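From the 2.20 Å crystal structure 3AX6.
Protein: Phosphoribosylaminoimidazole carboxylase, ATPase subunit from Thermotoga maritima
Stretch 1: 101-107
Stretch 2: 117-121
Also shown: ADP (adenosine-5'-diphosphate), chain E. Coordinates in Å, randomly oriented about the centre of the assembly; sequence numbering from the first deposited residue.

Stretch 1, residues 101-107: KFVQKEF
Stretch 2 (117-121) EYKLV

This is a small helix-on-strand contact, aromatic at its centre and closed by one side-chain hydrogen bond, burying 292 Å² over both sides. Helix 101-107 keeps phi/psi near -60/-45, with Lys105 N hydrogen-bonded to Lys101 O at 3.0 Å, Glu106 N to Phe102 O at 2.8 Å and Phe107 N to Val103 O at 2.8 Å. Strand 118-120 is extended and runs at 131° to it, the axes approaching to 9.7 Å. Phe102 CA lies 7.3 Å from Leu120 CA and Lys105 CA 7.8 Å from Tyr118 CA, so the chains pair in reverse order.

Strand alternation points Tyr118 and Leu120 toward the helix and Lys119 away. Tyr118 (chi1 p, chi2 103°) lays one ring face against Lys105, whose CB sits 3.8 Å from the ring centroid, nearly on the normal; Lys105 CA-to-CB points toward the strand, but the rest of its chain (m, m, t, t) departs from it. Phe102 (chi1 t, chi2 -103°) starts sideways to the strand, yet brings CE2 to 3.6 Å from Tyr118 CE1 and 3.5 Å from Leu120 CB. The two rings meet obliquely, planes at 69°. Leu120 (t, p) places CD1 over a Phe102 face, 4.2 Å from the centroid.

Glu106 (t, p), itself exposed, starts sideways but brings its carboxylate nearer, and Tyr118 OH donates to Glu106 OE2 at 3.0 Å. The rule: one strand tyrosine packs its ring on a helix side chain while its hydroxyl meets an acceptor on the next residue. Lys101 instead extends to ADP, its NZ weakly hydrogen-bonded to O3A at 3.3 Å.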

# COMPACT_ATOMS: atom_id res chain seq x y z
N LYS A 101 11.93 -23.66 -21.33
CA LYS A 101 12.85 -24.15 -20.32
C LYS A 101 14.19 -24.61 -20.85
O LYS A 101 15.20 -24.45 -20.18
CB LYS A 101 12.21 -25.26 -19.51
CG LYS A 101 11.04 -24.81 -18.65
CD LYS A 101 10.72 -25.85 -17.59
CE LYS A 101 9.69 -25.34 -16.60
NZ LYS A 101 9.52 -26.28 -15.46
N PHE A 102 14.22 -25.19 -22.05
CA PHE A 102 15.48 -25.66 -22.60
C PHE A 102 16.38 -24.50 -23.03
O PHE A 102 17.55 -24.44 -22.66
CB PHE A 102 15.25 -26.59 -23.80
CG PHE A 102 16.53 -27.11 -24.39
CD1 PHE A 102 17.03 -26.58 -25.58
CD2 PHE A 102 17.27 -28.09 -23.74
CE1 PHE A 102 18.24 -27.02 -26.10
CE2 PHE A 102 18.48 -28.53 -24.25
CZ PHE A 102 18.97 -28.00 -25.43
N VAL A 103 15.83 -23.57 -23.80
CA VAL A 103 16.61 -22.42 -24.23
C VAL A 103 17.06 -21.68 -22.97
O VAL A 103 18.19 -21.18 -22.90
CB VAL A 103 15.79 -21.48 -25.13
CG1 VAL A 103 15.38 -22.21 -26.41
CG2 VAL A 103 14.57 -20.99 -24.40
N GLN A 104 16.19 -21.63 -21.96
CA GLN A 104 16.51 -20.97 -20.70
C GLN A 104 17.74 -21.62 -20.07
O GLN A 104 18.67 -20.93 -19.67
CB GLN A 104 15.33 -21.04 -19.73
CG GLN A 104 15.66 -20.59 -18.32
CD GLN A 104 14.45 -20.57 -17.41
OE1 GLN A 104 14.52 -21.02 -16.26
NE2 GLN A 104 13.34 -20.03 -17.90
N LYS A 105 17.74 -22.95 -19.99
CA LYS A 105 18.87 -23.70 -19.43
C LYS A 105 20.14 -23.47 -20.26
O LYS A 105 21.23 -23.31 -19.72
CB LYS A 105 18.55 -25.19 -19.39
CG LYS A 105 17.48 -25.60 -18.38
CD LYS A 105 17.93 -25.29 -16.97
CE LYS A 105 16.88 -25.65 -15.94
NZ LYS A 105 17.31 -25.27 -14.57
N GLU A 106 19.97 -23.48 -21.58
CA GLU A 106 21.06 -23.27 -22.53
C GLU A 106 21.68 -21.89 -22.27
O GLU A 106 22.89 -21.73 -22.27
CB GLU A 106 20.50 -23.34 -23.96
CG GLU A 106 21.47 -23.73 -25.06
CD GLU A 106 21.57 -25.24 -25.26
OE1 GLU A 106 22.09 -25.68 -26.31
OE2 GLU A 106 21.14 -26.00 -24.37
N PHE A 107 20.82 -20.90 -22.03
CA PHE A 107 21.27 -19.54 -21.77
C PHE A 107 22.05 -19.42 -20.47
O PHE A 107 23.13 -18.82 -20.43
CB PHE A 107 20.08 -18.58 -21.72
CG PHE A 107 20.44 -17.22 -21.19
CD1 PHE A 107 20.25 -16.92 -19.85
CD2 PHE A 107 20.97 -16.25 -22.02
CE1 PHE A 107 20.60 -15.66 -19.34
CE2 PHE A 107 21.33 -14.99 -21.54
CZ PHE A 107 21.14 -14.70 -20.19
N GLU A 117 22.65 -30.51 -14.42
CA GLU A 117 23.05 -31.05 -15.72
C GLU A 117 21.78 -31.40 -16.48
O GLU A 117 20.88 -32.01 -15.92
CB GLU A 117 23.87 -32.33 -15.54
CG GLU A 117 25.19 -32.34 -16.26
CD GLU A 117 26.35 -31.99 -15.35
OE1 GLU A 117 26.58 -32.74 -14.37
OE2 GLU A 117 27.01 -30.96 -15.60
N TYR A 118 21.70 -31.02 -17.74
CA TYR A 118 20.50 -31.31 -18.52
C TYR A 118 20.84 -31.81 -19.92
O TYR A 118 22.01 -31.85 -20.32
CB TYR A 118 19.64 -30.04 -18.62
CG TYR A 118 20.32 -28.95 -19.40
CD1 TYR A 118 19.94 -28.68 -20.71
CD2 TYR A 118 21.38 -28.23 -18.85
CE1 TYR A 118 20.60 -27.71 -21.45
CE2 TYR A 118 22.04 -27.27 -19.58
CZ TYR A 118 21.65 -27.02 -20.89
OH TYR A 118 22.30 -26.06 -21.63
N LYS A 119 19.81 -32.19 -20.67
CA LYS A 119 19.99 -32.73 -22.01
C LYS A 119 18.64 -32.74 -22.75
O LYS A 119 17.61 -33.10 -22.18
CB LYS A 119 20.53 -34.16 -21.88
CG LYS A 119 20.65 -34.95 -23.17
CD LYS A 119 21.89 -34.58 -23.97
CE LYS A 119 22.56 -35.83 -24.54
NZ LYS A 119 21.59 -36.75 -25.20
N LEU A 120 18.66 -32.33 -24.01
CA LEU A 120 17.45 -32.30 -24.83
C LEU A 120 17.09 -33.72 -25.25
O LEU A 120 17.98 -34.51 -25.57
CB LEU A 120 17.69 -31.43 -26.07
CG LEU A 120 16.56 -31.28 -27.09
CD1 LEU A 120 15.35 -30.60 -26.46
CD2 LEU A 120 17.07 -30.47 -28.27
N VAL A 121 15.80 -34.05 -25.26
CA VAL A 121 15.41 -35.40 -25.66
C VAL A 121 15.29 -35.55 -27.18
O VAL A 121 14.53 -34.83 -27.83
CB VAL A 121 14.07 -35.86 -25.01
CG1 VAL A 121 14.14 -35.70 -23.51
CG2 VAL A 121 12.90 -35.09 -25.58
PB ADP E . 6.88 -25.91 -12.25
O1B ADP E . 7.32 -24.77 -11.40
O2B ADP E . 5.69 -26.70 -11.49
O3B ADP E . 6.35 -25.31 -13.72
PA ADP E . 9.33 -26.99 -11.47
O1A ADP E . 10.61 -26.87 -12.21
O2A ADP E . 9.25 -25.78 -10.39
O3A ADP E . 8.10 -26.97 -12.57
O5' ADP E . 9.30 -28.44 -10.73
C5' ADP E . 8.44 -28.36 -9.59
C4' ADP E . 9.05 -29.11 -8.40
O4' ADP E . 9.70 -30.34 -8.83
C3' ADP E . 10.12 -28.26 -7.69
O3' ADP E . 9.57 -27.38 -6.71
C2' ADP E . 11.06 -29.32 -7.11
O2' ADP E . 10.64 -29.71 -5.80
C1' ADP E . 10.98 -30.47 -8.13
N9 ADP E . 12.12 -30.46 -9.06
C8 ADP E . 12.30 -29.65 -10.16
N7 ADP E . 13.43 -29.91 -10.74
C5 ADP E . 14.06 -30.89 -10.07
C6 ADP E . 15.30 -31.58 -10.21
N6 ADP E . 16.15 -31.27 -11.25
N1 ADP E . 15.63 -32.54 -9.32
C2 ADP E . 14.81 -32.86 -8.31
N3 ADP E . 13.64 -32.24 -8.14
C4 ADP E . 13.24 -31.26 -8.98